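Long-range contacts in toxin-like protein (Paenibacillus larvae subsp. larvae BRL-230010, PDB 5DZQ), which probably transfers ADP-ribose from NAD+ to a protein target, as a C3-like mono-ADP-ribosyltransferase toxin of a honeybee pathogen: residues E28-L36 with A81-E89; A150-P161 with E203-V211. All coordinates share one frame; numbering follows the deposited sequence.

Contact 1 of 2, residues E28-L36 with A81-E89; sequences EYKAWEKKL and ALKKSKLSE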
ATOM      1  N   GLU B  28      25.100   6.121  -0.268  1.00 56.93           N
ATOM      2  CA  GLU B  28      25.042   4.729  -0.715  1.00 64.86           C
ATOM      3  C   GLU B  28      23.961   4.505  -1.779  1.00 57.56           C
ATOM      4  O   GLU B  28      24.072   3.607  -2.617  1.00 54.85           O
ATOM      5  CB  GLU B  28      24.807   3.798   0.471  1.00 67.01           C
ATOM      6  CG  GLU B  28      24.970   2.327   0.125  1.00 66.49           C
ATOM      7  CD  GLU B  28      25.177   1.466   1.351  1.00 67.58           C
ATOM      8  OE1 GLU B  28      25.457   2.033   2.432  1.00 71.66           O
ATOM      9  OE2 GLU B  28      25.059   0.227   1.237  1.00 59.41           O
ATOM     10  N   TYR B  29      22.916   5.319  -1.737  1.00 56.10           N
ATOM     11  CA  TYR B  29      21.972   5.399  -2.844  1.00 54.54           C
ATOM     12  C   TYR B  29      22.728   5.779  -4.118  1.00 53.75           C
ATOM     13  O   TYR B  29      22.438   5.272  -5.206  1.00 49.48           O
ATOM     14  CB  TYR B  29      20.869   6.414  -2.527  1.00 56.62           C
ATOM     15  CG  TYR B  29      19.965   6.791  -3.685  1.00 56.07           C
ATOM     16  CD1 TYR B  29      20.366   7.729  -4.633  1.00 59.82           C
ATOM     17  CD2 TYR B  29      18.698   6.238  -3.808  1.00 51.01           C
ATOM     18  CE1 TYR B  29      19.544   8.082  -5.683  1.00 61.02           C
ATOM     19  CE2 TYR B  29      17.866   6.588  -4.854  1.00 57.53           C
ATOM     20  CZ  TYR B  29      18.295   7.513  -5.788  1.00 59.64           C
ATOM     21  OH  TYR B  29      17.476   7.870  -6.838  1.00 60.45           O
ATOM     22  N   LYS B  30      23.706   6.670  -3.969  1.00 57.92           N
ATOM     23  CA  LYS B  30      24.490   7.161  -5.097  1.00 61.83           C
ATOM     24  C   LYS B  30      25.449   6.103  -5.639  1.00 55.04           C
ATOM     25  O   LYS B  30      25.639   5.990  -6.849  1.00 51.49           O
ATOM     26  CB  LYS B  30      25.278   8.409  -4.693  1.00 72.41           C
ATOM     27  CG  LYS B  30      24.427   9.626  -4.340  1.00 82.79           C
ATOM     28  CD  LYS B  30      24.102  10.474  -5.569  1.00 88.48           C
ATOM     29  CE  LYS B  30      22.717  10.161  -6.122  1.00 86.03           C
ATOM     30  NZ  LYS B  30      22.451  10.864  -7.410  1.00 86.56           N
ATOM     31  N   ALA B  31      26.058   5.340  -4.739  1.00 50.32           N
ATOM     32  CA  ALA B  31      27.021   4.314  -5.132  1.00 53.31           C
ATOM     33  C   ALA B  31      26.355   3.217  -5.956  1.00 48.90           C
ATOM     34  O   ALA B  31      26.901   2.752  -6.961  1.00 52.21           O
ATOM     35  CB  ALA B  31      27.686   3.716  -3.902  1.00 53.96           C
ATOM     36  N   TRP B  32      25.174   2.797  -5.516  1.00 45.88           N
ATOM     37  CA  TRP B  32      24.419   1.776  -6.236  1.00 44.78           C
ATOM     38  C   TRP B  32      23.978   2.310  -7.593  1.00 44.51           C
ATOM     39  O   TRP B  32      24.144   1.641  -8.617  1.00 51.37           O
ATOM     40  CB  TRP B  32      23.213   1.329  -5.409  1.00 40.60           C
ATOM     41  CG  TRP B  32      22.408   0.204  -6.015  1.00 41.53           C
ATOM     42  CD1 TRP B  32      22.872  -0.838  -6.777  1.00 45.76           C
ATOM     43  CD2 TRP B  32      21.000   0.018  -5.898  1.00 36.51           C
ATOM     44  NE1 TRP B  32      21.827  -1.661  -7.141  1.00 45.01           N
ATOM     45  CE2 TRP B  32      20.669  -1.156  -6.610  1.00 37.93           C
ATOM     46  CE3 TRP B  32      19.981   0.732  -5.259  1.00 36.19           C
ATOM     47  CZ2 TRP B  32      19.363  -1.629  -6.696  1.00 38.27           C
ATOM     48  CZ3 TRP B  32      18.691   0.263  -5.348  1.00 36.08           C
ATOM     49  CH2 TRP B  32      18.390  -0.908  -6.060  1.00 40.69           C
ATOM     50  N   GLU B  33      23.439   3.525  -7.596  1.00 48.69           N
ATOM     51  CA  GLU B  33      22.950   4.157  -8.821  1.00 53.99           C
ATOM     52  C   GLU B  33      24.031   4.221  -9.908  1.00 56.98           C
ATOM     53  O   GLU B  33      23.739   4.052 -11.094  1.00 55.78           O
ATOM     54  CB  GLU B  33      22.427   5.562  -8.518  1.00 55.43           C
ATOM     55  CG  GLU B  33      21.792   6.260  -9.709  1.00 66.55           C
ATOM     56  CD  GLU B  33      21.564   7.743  -9.468  1.00 74.69           C
ATOM     57  OE1 GLU B  33      22.235   8.321  -8.587  1.00 71.11           O
ATOM     58  OE2 GLU B  33      20.711   8.330 -10.164  1.00 82.20           O
ATOM     59  N   LYS B  34      25.276   4.450  -9.502  1.00 50.55           N
ATOM     60  CA  LYS B  34      26.377   4.529 -10.461  1.00 56.53           C
ATOM     61  C   LYS B  34      26.676   3.173 -11.089  1.00 55.54           C
ATOM     62  O   LYS B  34      27.218   3.095 -12.192  1.00 55.60           O
ATOM     63  CB  LYS B  34      27.639   5.086  -9.798  1.00 67.45           C
ATOM     64  CG  LYS B  34      27.533   6.551  -9.397  1.00 73.10           C
ATOM     65  CD  LYS B  34      28.855   7.082  -8.847  1.00 77.58           C
ATOM     66  CE  LYS B  34      28.634   8.183  -7.807  1.00 77.40           C
ATOM     67  NZ  LYS B  34      27.969   9.386  -8.377  1.00 77.89           N
ATOM     68  N   LYS B  35      26.309   2.103 -10.393  1.00 55.51           N
ATOM     69  CA  LYS B  35      26.540   0.753 -10.897  1.00 50.54           C
ATOM     70  C   LYS B  35      25.432   0.278 -11.829  1.00 46.07           C
ATOM     71  O   LYS B  35      25.596  -0.714 -12.530  1.00 49.64           O
ATOM     72  CB  LYS B  35      26.681  -0.236  -9.734  1.00 58.57           C
ATOM     73  CG  LYS B  35      28.019  -0.175  -8.997  1.00 66.69           C
ATOM     74  CD  LYS B  35      28.233  -1.428  -8.154  1.00 71.56           C
ATOM     75  CE  LYS B  35      29.656  -1.521  -7.615  1.00 81.55           C
ATOM     76  NZ  LYS B  35      29.892  -0.667  -6.411  1.00 86.96           N
ATOM     77  N   LEU B  36      24.295   0.966 -11.828  1.00 42.20           N
ATOM     78  CA  LEU B  36      23.153   0.495 -12.604  1.00 39.69           C
ATOM     79  C   LEU B  36      23.141   1.015 -14.037  1.00 43.30           C
ATOM     80  O   LEU B  36      23.577   2.133 -14.322  1.00 46.81           O
ATOM     81  CB  LEU B  36      21.847   0.887 -11.920  1.00 39.27           C
ATOM     82  CG  LEU B  36      21.606   0.297 -10.534  1.00 41.96           C
ATOM     83  CD1 LEU B  36      20.283   0.806  -9.975  1.00 36.61           C
ATOM     84  CD2 LEU B  36      21.619  -1.224 -10.605  1.00 44.29           C
ATOM     85  N   ALA B  81      19.709  -6.143 -10.815  1.00 34.31           N
ATOM     86  CA  ALA B  81      19.968  -4.801 -10.314  1.00 35.53           C
ATOM     87  C   ALA B  81      20.322  -4.856  -8.832  1.00 39.61           C
ATOM     88  O   ALA B  81      21.320  -4.276  -8.402  1.00 42.24           O
ATOM     89  CB  ALA B  81      18.764  -3.901 -10.540  1.00 30.35           C
ATOM     90  N   LEU B  82      19.517  -5.578  -8.057  1.00 35.46           N
ATOM     91  CA  LEU B  82      19.760  -5.685  -6.621  1.00 31.34           C
ATOM     92  C   LEU B  82      21.070  -6.405  -6.314  1.00 39.38           C
ATOM     93  O   LEU B  82      21.700  -6.144  -5.282  1.00 43.85           O
ATOM     94  CB  LEU B  82      18.593  -6.388  -5.927  1.00 32.98           C
ATOM     95  CG  LEU B  82      17.403  -5.479  -5.592  1.00 34.23           C
ATOM     96  CD1 LEU B  82      16.150  -6.269  -5.139  1.00 29.38           C
ATOM     97  CD2 LEU B  82      17.793  -4.444  -4.532  1.00 35.38           C
ATOM     98  N   LYS B  83      21.487  -7.316  -7.192  1.00 40.07           N
ATOM     99  CA  LYS B  83      22.742  -8.031  -6.951  1.00 46.44           C
ATOM    100  C   LYS B  83      23.953  -7.110  -7.080  1.00 50.83           C
ATOM    101  O   LYS B  83      25.030  -7.428  -6.583  1.00 48.42           O
ATOM    102  CB  LYS B  83      22.898  -9.216  -7.907  1.00 52.52           C
ATOM    103  CG  LYS B  83      22.198 -10.485  -7.457  1.00 57.11           C
ATOM    104  CD  LYS B  83      22.374 -11.590  -8.490  1.00 63.90           C
ATOM    105  CE  LYS B  83      21.565 -12.824  -8.123  1.00 69.13           C
ATOM    106  NZ  LYS B  83      21.588 -13.854  -9.205  1.00 68.29           N
ATOM    107  N   LYS B  84      23.773  -5.970  -7.743  1.00 49.98           N
ATOM    108  CA  LYS B  84      24.850  -4.989  -7.893  1.00 46.99           C
ATOM    109  C   LYS B  84      24.981  -4.105  -6.655  1.00 50.59           C
ATOM    110  O   LYS B  84      25.864  -3.240  -6.590  1.00 48.62           O
ATOM    111  CB  LYS B  84      24.619  -4.107  -9.125  1.00 46.37           C
ATOM    112  CG  LYS B  84      24.686  -4.831 -10.467  1.00 47.21           C
ATOM    113  CD  LYS B  84      24.503  -3.838 -11.608  1.00 49.71           C
ATOM    114  CE  LYS B  84      24.556  -4.517 -12.968  1.00 57.52           C
ATOM    115  NZ  LYS B  84      24.333  -3.541 -14.073  1.00 59.43           N
ATOM    116  N   SER B  85      24.095  -4.309  -5.683  1.00 45.77           N
ATOM    117  CA  SER B  85      24.167  -3.566  -4.426  1.00 47.26           C
ATOM    118  C   SER B  85      24.790  -4.414  -3.333  1.00 49.91           C
ATOM    119  O   SER B  85      24.635  -5.632  -3.326  1.00 50.46           O
ATOM    120  CB  SER B  85      22.778  -3.093  -3.985  1.00 49.06           C
ATOM    121  OG  SER B  85      21.973  -4.183  -3.560  1.00 47.71           O
ATOM    122  N   LYS B  86      25.504  -3.761  -2.417  1.00 48.22           N
ATOM    123  CA  LYS B  86      26.108  -4.422  -1.258  1.00 45.57           C
ATOM    124  C   LYS B  86      26.100  -3.461  -0.086  1.00 47.92           C
ATOM    125  O   LYS B  86      26.688  -2.385  -0.176  1.00 46.52           O
ATOM    126  CB  LYS B  86      27.547  -4.859  -1.533  1.00 53.53           C
ATOM    127  CG  LYS B  86      27.728  -6.035  -2.478  1.00 65.55           C
ATOM    128  CD  LYS B  86      29.211  -6.366  -2.605  1.00 73.37           C
ATOM    129  CE  LYS B  86      29.488  -7.337  -3.744  1.00 75.09           C
ATOM    130  NZ  LYS B  86      30.950  -7.404  -4.061  1.00 78.06           N
ATOM    131  N   LEU B  87      25.460  -3.846   1.013  1.00 42.29           N
ATOM    132  CA  LEU B  87      25.305  -2.955   2.156  1.00 46.17           C
ATOM    133  C   LEU B  87      26.665  -2.646   2.765  1.00 51.56           C
ATOM    134  O   LEU B  87      27.463  -3.553   2.982  1.00 47.64           O
ATOM    135  CB  LEU B  87      24.379  -3.588   3.190  1.00 50.99           C
ATOM    136  CG  LEU B  87      23.544  -2.679   4.081  1.00 51.26           C
ATOM    137  CD1 LEU B  87      22.783  -1.643   3.266  1.00 48.03           C
ATOM    138  CD2 LEU B  87      22.589  -3.546   4.865  1.00 48.86           C
ATOM    139  N   SER B  88      26.932  -1.366   3.024  1.00 54.57           N
ATOM    140  CA  SER B  88      28.253  -0.934   3.480  1.00 61.88           C
ATOM    141  C   SER B  88      28.504  -1.282   4.945  1.00 57.04           C
ATOM    142  O   SER B  88      29.640  -1.467   5.349  1.00 59.42           O
ATOM    143  CB  SER B  88      28.425   0.569   3.267  1.00 70.57           C
ATOM    144  OG  SER B  88      27.544   1.304   4.098  1.00 77.93           O
ATOM    145  N   GLU B  89      27.436  -1.368   5.731  1.00 59.23           N
ATOM    146  CA  GLU B  89      27.531  -1.783   7.130  1.00 59.57           C
ATOM    147  C   GLU B  89      26.225  -2.426   7.578  1.00 50.88           C
ATOM    148  O   GLU B  89      25.222  -2.349   6.878  1.00 49.55           O
ATOM    149  CB  GLU B  89      27.878  -0.596   8.030  1.00 68.28           C
ATOM    150  CG  GLU B  89      29.377  -0.452   8.301  1.00 83.92           C
ATOM    151  CD  GLU B  89      29.722   0.800   9.087  1.00 94.34           C
ATOM    152  OE1 GLU B  89      28.852   1.285   9.843  1.00 97.13           O
ATOM    153  OE2 GLU B  89      30.861   1.300   8.943  1.00 96.12           O
TER
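Trp32 meets Ala81 and Ser85 where the amino-terminal helix of the C3-like ADP-ribosyltransferase fold, residues 29-35, lies against the end of helix 69-83 and the loop that leads from it to strand 91-97. This corner illustrates how one tryptophan can join its helix to a helix end by its edge and to the following loop by its face. With CG anti to the backbone N (chi1 -176°), the indole reaches the last turn of helix 69-83, where NE1 donates to Ala81 O at 2.9 Å. The acceptor lies almost in the ring plane, yet the donor stands 45° out of the carbonyl plane, and Lys84 N reaches the same oxygen from the opposite face, so two donors grip it. Ser85 CB sits over the five-membered ring, 3.6 Å from its centroid, a CH-pi contact; Leu36 CD1 lies over the opposite face, toward its rim. Farther along the indole, Leu82 CD2 packs on CZ2 at 3.9 Å. Val44 of helix 38-49 and Val169 of strand 167-170 also touch the Trp32 side chain on this buried side.

Toward solvent the packing thins to long lysine and glutamate chains. Lys35 lays its CD against Lys84 O, while Lys84 runs fully extended past Leu36 CD2; its NZ makes a salt bridge to Glu40 and a weak bond to Lys35 O. At the other end of the contact the exposed Glu28 reaches across to the loop with an extended chain, and its carboxylate takes two bonds from Ser88. The backbone N of Ser88 approaches OE2 of Glu28 at 3.0 Å, on the syn side but tilted out of the carboxylate plane, and Ser88 OG donates to Glu28 OE1 at 2.8 Å from 39° above that plane.

Contact 2 of 2, residues A150-P161 with E203-V211; sequences AMRPVLTTLKVP and ETIKIEATV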
ATOM      1  N   ALA B 150       4.784   3.263  13.519  1.00 26.79           N
ATOM      2  CA  ALA B 150       4.391   1.951  14.010  1.00 29.88           C
ATOM      3  C   ALA B 150       2.891   1.902  14.310  1.00 29.55           C
ATOM      4  O   ALA B 150       2.467   1.324  15.305  1.00 29.95           O
ATOM      5  CB  ALA B 150       5.206   1.603  15.271  1.00 29.50           C
ATOM      6  N   MET B 151       2.087   2.509  13.441  1.00 28.49           N
ATOM      7  CA  MET B 151       0.658   2.596  13.703  1.00 32.04           C
ATOM      8  C   MET B 151      -0.085   1.309  13.319  1.00 35.11           C
ATOM      9  O   MET B 151      -1.186   1.055  13.805  1.00 35.99           O
ATOM     10  CB  MET B 151       0.045   3.787  12.952  1.00 34.64           C
ATOM     11  CG  MET B 151       0.742   5.112  13.233  1.00 45.94           C
ATOM     12  SD  MET B 151       2.202   5.393  12.199  0.76 55.87           S
ATOM     13  CE  MET B 151       1.501   5.289  10.553  1.00 62.90           C
ATOM     14  N   ARG B 152       0.498   0.510  12.432  1.00 33.24           N
ATOM     15  CA  ARG B 152      -0.147  -0.745  12.050  1.00 32.51           C
ATOM     16  C   ARG B 152       0.046  -1.757  13.179  1.00 38.07           C
ATOM     17  O   ARG B 152       0.960  -1.596  13.995  1.00 33.09           O
ATOM     18  CB  ARG B 152       0.409  -1.240  10.719  1.00 38.16           C
ATOM     19  CG  ARG B 152       0.333  -0.143   9.638  1.00 42.86           C
ATOM     20  CD  ARG B 152       0.153  -0.698   8.248  1.00 54.97           C
ATOM     21  NE  ARG B 152       1.423  -0.972   7.594  1.00 66.74           N
ATOM     22  CZ  ARG B 152       2.001  -0.165   6.710  1.00 75.47           C
ATOM     23  NH1 ARG B 152       1.418   0.978   6.369  1.00 77.98           N
ATOM     24  NH2 ARG B 152       3.165  -0.504   6.165  1.00 72.71           N
ATOM     25  N   PRO B 153      -0.834  -2.776  13.257  1.00 38.85           N
ATOM     26  CA  PRO B 153      -0.804  -3.672  14.421  1.00 36.68           C
ATOM     27  C   PRO B 153       0.486  -4.488  14.560  1.00 33.73           C
ATOM     28  O   PRO B 153       0.847  -4.874  15.671  1.00 36.61           O
ATOM     29  CB  PRO B 153      -2.015  -4.596  14.195  1.00 39.87           C
ATOM     30  CG  PRO B 153      -2.423  -4.406  12.756  1.00 37.97           C
ATOM     31  CD  PRO B 153      -2.013  -3.015  12.399  1.00 36.93           C
ATOM     32  N   VAL B 154       1.173  -4.748  13.461  1.00 30.55           N
ATOM     33  CA  VAL B 154       2.403  -5.523  13.532  1.00 28.73           C
ATOM     34  C   VAL B 154       3.600  -4.664  13.157  1.00 28.32           C
ATOM     35  O   VAL B 154       3.547  -3.890  12.205  1.00 30.99           O
ATOM     36  CB  VAL B 154       2.341  -6.750  12.611  1.00 32.57           C
ATOM     37  CG1 VAL B 154       3.596  -7.609  12.793  1.00 33.19           C
ATOM     38  CG2 VAL B 154       1.093  -7.558  12.927  1.00 33.51           C
ATOM     39  N   LEU B 155       4.671  -4.781  13.932  1.00 30.94           N
ATOM     40  CA  LEU B 155       5.903  -4.076  13.635  1.00 25.67           C
ATOM     41  C   LEU B 155       7.038  -5.085  13.612  1.00 28.97           C
ATOM     42  O   LEU B 155       7.269  -5.800  14.591  1.00 31.32           O
ATOM     43  CB  LEU B 155       6.162  -2.974  14.676  1.00 31.04           C
ATOM     44  CG  LEU B 155       7.272  -1.924  14.510  1.00 32.97           C
ATOM     45  CD1 LEU B 155       8.659  -2.472  14.693  1.00 45.36           C
ATOM     46  CD2 LEU B 155       7.183  -1.193  13.173  1.00 36.61           C
ATOM     47  N   THR B 156       7.758  -5.131  12.499  1.00 31.31           N
ATOM     48  CA  THR B 156       8.922  -6.000  12.366  1.00 32.62           C
ATOM     49  C   THR B 156      10.182  -5.158  12.268  1.00 32.75           C
ATOM     50  O   THR B 156      10.251  -4.269  11.438  1.00 31.35           O
ATOM     51  CB  THR B 156       8.819  -6.897  11.109  1.00 31.67           C
ATOM     52  OG1 THR B 156       7.600  -7.648  11.158  1.00 30.66           O
ATOM     53  CG2 THR B 156       9.999  -7.851  11.033  1.00 31.49           C
ATOM     54  N   THR B 157      11.171  -5.406  13.119  1.00 30.45           N
ATOM     55  CA  THR B 157      12.483  -4.804  12.890  1.00 31.25           C
ATOM     56  C   THR B 157      13.423  -5.891  12.390  1.00 35.89           C
ATOM     57  O   THR B 157      13.343  -7.033  12.837  1.00 38.49           O
ATOM     58  CB  THR B 157      13.072  -4.143  14.157  1.00 36.32           C
ATOM     59  OG1 THR B 157      12.968  -5.040  15.266  1.00 37.86           O
ATOM     60  CG2 THR B 157      12.338  -2.852  14.481  1.00 43.28           C
ATOM     61  N   LEU B 158      14.293  -5.536  11.450  1.00 33.55           N
ATOM     62  CA  LEU B 158      15.202  -6.495  10.836  1.00 34.00           C
ATOM     63  C   LEU B 158      16.630  -5.999  10.903  1.00 35.83           C
ATOM     64  O   LEU B 158      16.917  -4.854  10.549  1.00 36.72           O
ATOM     65  CB  LEU B 158      14.839  -6.754   9.368  1.00 35.04           C
ATOM     66  CG  LEU B 158      13.446  -7.290   9.048  1.00 47.01           C
ATOM     67  CD1 LEU B 158      12.749  -6.428   8.006  1.00 52.48           C
ATOM     68  CD2 LEU B 158      13.535  -8.727   8.572  1.00 51.26           C
ATOM     69  N   LYS B 159      17.525  -6.873  11.335  1.00 35.14           N
ATOM     70  CA  LYS B 159      18.945  -6.583  11.263  1.00 37.58           C
ATOM     71  C   LYS B 159      19.453  -7.112   9.930  1.00 35.79           C
ATOM     72  O   LYS B 159      19.347  -8.300   9.637  1.00 40.20           O
ATOM     73  CB  LYS B 159      19.692  -7.208  12.446  1.00 42.55           C
ATOM     74  CG  LYS B 159      21.209  -7.087  12.371  1.00 45.47           C
ATOM     75  CD  LYS B 159      21.885  -7.609  13.654  1.00 50.97           C
ATOM     76  CE  LYS B 159      21.434  -9.026  13.978  1.00 60.42           C
ATOM     77  NZ  LYS B 159      21.938  -9.481  15.307  1.00 68.91           N
ATOM     78  N   VAL B 160      19.954  -6.214   9.094  1.00 39.96           N
ATOM     79  CA  VAL B 160      20.466  -6.609   7.788  1.00 40.59           C
ATOM     80  C   VAL B 160      21.977  -6.523   7.853  1.00 42.23           C
ATOM     81  O   VAL B 160      22.522  -5.454   8.123  1.00 40.81           O
ATOM     82  CB  VAL B 160      19.927  -5.717   6.660  1.00 36.97           C
ATOM     83  CG1 VAL B 160      20.259  -6.308   5.302  1.00 40.15           C
ATOM     84  CG2 VAL B 160      18.424  -5.539   6.803  1.00 36.98           C
ATOM     85  N   PRO B 161      22.662  -7.651   7.608  1.00 42.34           N
ATOM     86  CA  PRO B 161      24.113  -7.717   7.815  1.00 42.13           C
ATOM     87  C   PRO B 161      24.914  -6.973   6.756  1.00 43.86           C
ATOM     88  O   PRO B 161      24.480  -6.865   5.615  1.00 41.77           O
ATOM     89  CB  PRO B 161      24.406  -9.220   7.750  1.00 48.20           C
ATOM     90  CG  PRO B 161      23.344  -9.762   6.865  1.00 47.21           C
ATOM     91  CD  PRO B 161      22.108  -8.934   7.142  1.00 40.12           C
ATOM     92  N   GLU B 203      -2.198  -2.185  21.345  1.00 37.83           N
ATOM     93  CA  GLU B 203      -1.176  -3.201  21.557  1.00 35.87           C
ATOM     94  C   GLU B 203      -0.583  -3.560  20.205  1.00 35.67           C
ATOM     95  O   GLU B 203      -1.306  -3.719  19.220  1.00 37.41           O
ATOM     96  CB  GLU B 203      -1.758  -4.439  22.253  1.00 37.24           C
ATOM     97  CG  GLU B 203      -2.265  -4.151  23.658  1.00 40.72           C
ATOM     98  CD  GLU B 203      -2.578  -5.404  24.447  1.00 45.19           C
ATOM     99  OE1 GLU B 203      -2.774  -6.470  23.830  1.00 47.06           O
ATOM    100  OE2 GLU B 203      -2.630  -5.319  25.689  1.00 48.80           O
ATOM    101  N   THR B 204       0.738  -3.681  20.164  1.00 32.23           N
ATOM    102  CA  THR B 204       1.464  -3.934  18.929  1.00 31.91           C
ATOM    103  C   THR B 204       2.156  -5.296  18.984  1.00 36.83           C
ATOM    104  O   THR B 204       2.805  -5.635  19.974  1.00 39.12           O
ATOM    105  CB  THR B 204       2.529  -2.817  18.667  1.00 38.18           C
ATOM    106  OG1 THR B 204       1.892  -1.531  18.630  1.00 33.78           O
ATOM    107  CG2 THR B 204       3.271  -3.064  17.354  1.00 37.94           C
ATOM    108  N   ILE B 205       2.017  -6.080  17.924  1.00 29.91           N
ATOM    109  CA  ILE B 205       2.743  -7.331  17.850  1.00 34.52           C
ATOM    110  C   ILE B 205       4.106  -7.008  17.286  1.00 33.94           C
ATOM    111  O   ILE B 205       4.214  -6.492  16.173  1.00 32.95           O
ATOM    112  CB  ILE B 205       2.009  -8.373  16.985  1.00 36.52           C
ATOM    113  CG1 ILE B 205       0.745  -8.842  17.713  1.00 40.98           C
ATOM    114  CG2 ILE B 205       2.915  -9.551  16.683  1.00 35.38           C
ATOM    115  CD1 ILE B 205      -0.243  -9.582  16.825  1.00 40.62           C
ATOM    116  N   LYS B 206       5.142  -7.275  18.077  1.00 30.11           N
ATOM    117  CA  LYS B 206       6.510  -6.918  17.722  1.00 34.97           C
ATOM    118  C   LYS B 206       7.274  -8.153  17.268  1.00 34.49           C
ATOM    119  O   LYS B 206       7.285  -9.171  17.954  1.00 39.42           O
ATOM    120  CB  LYS B 206       7.218  -6.251  18.914  1.00 38.09           C
ATOM    121  CG  LYS B 206       8.700  -5.879  18.688  1.00 40.98           C
ATOM    122  CD  LYS B 206       8.876  -4.955  17.486  1.00 40.49           C
ATOM    123  CE  LYS B 206       9.836  -3.813  17.776  1.00 52.38           C
ATOM    124  NZ  LYS B 206      11.236  -4.232  18.027  1.00 45.06           N
ATOM    125  N   ILE B 207       7.884  -8.068  16.091  1.00 36.11           N
ATOM    126  CA  ILE B 207       8.722  -9.141  15.574  1.00 34.23           C
ATOM    127  C   ILE B 207      10.142  -8.631  15.392  1.00 36.05           C
ATOM    128  O   ILE B 207      10.361  -7.637  14.715  1.00 36.86           O
ATOM    129  CB  ILE B 207       8.194  -9.694  14.222  1.00 29.99           C
ATOM    130  CG1 ILE B 207       6.776 -10.243  14.401  1.00 31.71           C
ATOM    131  CG2 ILE B 207       9.151 -10.781  13.685  1.00 31.97           C
ATOM    132  CD1 ILE B 207       6.046 -10.540  13.098  1.00 36.79           C
ATOM    133  N   GLU B 208      11.107  -9.303  16.007  1.00 34.05           N
ATOM    134  CA  GLU B 208      12.505  -8.945  15.821  1.00 36.00           C
ATOM    135  C   GLU B 208      13.210 -10.061  15.048  1.00 38.70           C
ATOM    136  O   GLU B 208      13.176 -11.225  15.457  1.00 43.09           O
ATOM    137  CB  GLU B 208      13.174  -8.679  17.176  1.00 36.31           C
ATOM    138  CG  GLU B 208      12.437  -7.586  17.950  1.00 40.48           C
ATOM    139  CD  GLU B 208      13.140  -7.180  19.232  1.00 47.84           C
ATOM    140  OE1 GLU B 208      13.979  -7.961  19.723  1.00 46.02           O
ATOM    141  OE2 GLU B 208      12.845  -6.077  19.740  1.00 49.86           O
ATOM    142  N   ALA B 209      13.832  -9.710  13.923  1.00 35.32           N
ATOM    143  CA  ALA B 209      14.371 -10.721  13.018  1.00 34.95           C
ATOM    144  C   ALA B 209      15.738 -10.344  12.460  1.00 37.84           C
ATOM    145  O   ALA B 209      16.116  -9.169  12.436  1.00 36.72           O
ATOM    146  CB  ALA B 209      13.397 -10.976  11.872  1.00 37.20           C
ATOM    147  N   THR B 210      16.474 -11.354  12.013  1.00 36.74           N
ATOM    148  CA  THR B 210      17.781 -11.146  11.398  1.00 40.74           C
ATOM    149  C   THR B 210      17.815 -11.737   9.993  1.00 38.57           C
ATOM    150  O   THR B 210      17.510 -12.905   9.807  1.00 40.09           O
ATOM    151  CB  THR B 210      18.901 -11.777  12.238  1.00 45.87           C
ATOM    152  OG1 THR B 210      18.899 -11.188  13.543  1.00 42.67           O
ATOM    153  CG2 THR B 210      20.251 -11.533  11.585  1.00 45.86           C
ATOM    154  N   VAL B 211      18.167 -10.915   9.008  1.00 36.47           N
ATOM    155  CA  VAL B 211      18.253 -11.362   7.626  1.00 33.22           C
ATOM    156  C   VAL B 211      19.414 -12.343   7.479  1.00 37.97           C
ATOM    157  O   VAL B 211      20.492 -12.123   8.028  1.00 38.92           O
ATOM    158  CB  VAL B 211      18.437 -10.171   6.653  1.00 33.66           C
ATOM    159  CG1 VAL B 211      18.780 -10.653   5.250  1.00 39.21           C
ATOM    160  CG2 VAL B 211      17.165  -9.299   6.622  1.00 32.02           C
TER
HETATM  161  O   HOH W   1       3.334   0.759  17.842  1.00 34.48           O
HETATM  162  O   HOH W   2       0.022  -0.945  16.890  1.00 40.74           O
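Leu155 and Lys206 both turn CG anti to the backbone N (chi1 -171° and 177°) and, as a pair on one face of the sheet, they lie side by side, pointing the same way, with Leu155 CD1 3.6 Å from Lys206 CE. Further bends in the lysine, beginning at chi2 (57°), fold its amino group back over the strands: NZ makes a salt bridge with Glu208 OE2 at 3.0 Å, meeting the anti lone pair of that oxygen, and only a weak bond to Thr157 OG1. That hydroxyl also binds a glycerol, probably from the crystallisation liquor, and Glu208 OE2 has a second partner in Tyr195.

Beneath these groups runs a ladder of parallel beta pairing. Strands 154-160 and 203-211 are neighbours inside the mixed five-stranded sheet of the ADP-ribosyltransferase fold, and seven backbone bonds join them, from Ile205 N to Pro153 O at 2.8 Å through to Val211 N to Lys159 O. Bonding alternates along each strand, so Leu155, Thr157 and Lys159 donate and accept across this seam, while Val154, Thr156, Leu158 and Val160 pair on the far side with strand 91-97.

The face carrying Val154, Thr156 and Leu158 is mainly apolar. Val154 CG1 slants across Ile207 CD1 at 3.8 Å, and Leu158 CD2 packs on Ala209 CB at 4.0 Å. At the start of the ladder two waters tie Thr204 OG1, which is also bonded to Asn199, to the preceding loop: one binds Ala150 O at 2.7 Å, the other Arg152 O at 3.1 Å.

In the fold
Contact 2 lies nearer the middle of the molecule and joins two neighbouring strands of the central sheet; contact 1 is peripheral, fastening the amino-terminal helix to the end of helix 69-83 and the loop after it. The chemistry follows the place. In 150-161 with 203-211 repeated main-chain bonds do the joining and side chains finish the two sheet faces, whereas in 28-36 with 81-89 side chains do nearly all the bridging, through one indole and one carboxylate. Both mix buried and exposed residues. They share no segment but touch: Leu87 CD2 packs against Val160 CG1 at 3.6 Å, bringing the loop of contact 1 against the end of strand 154-160.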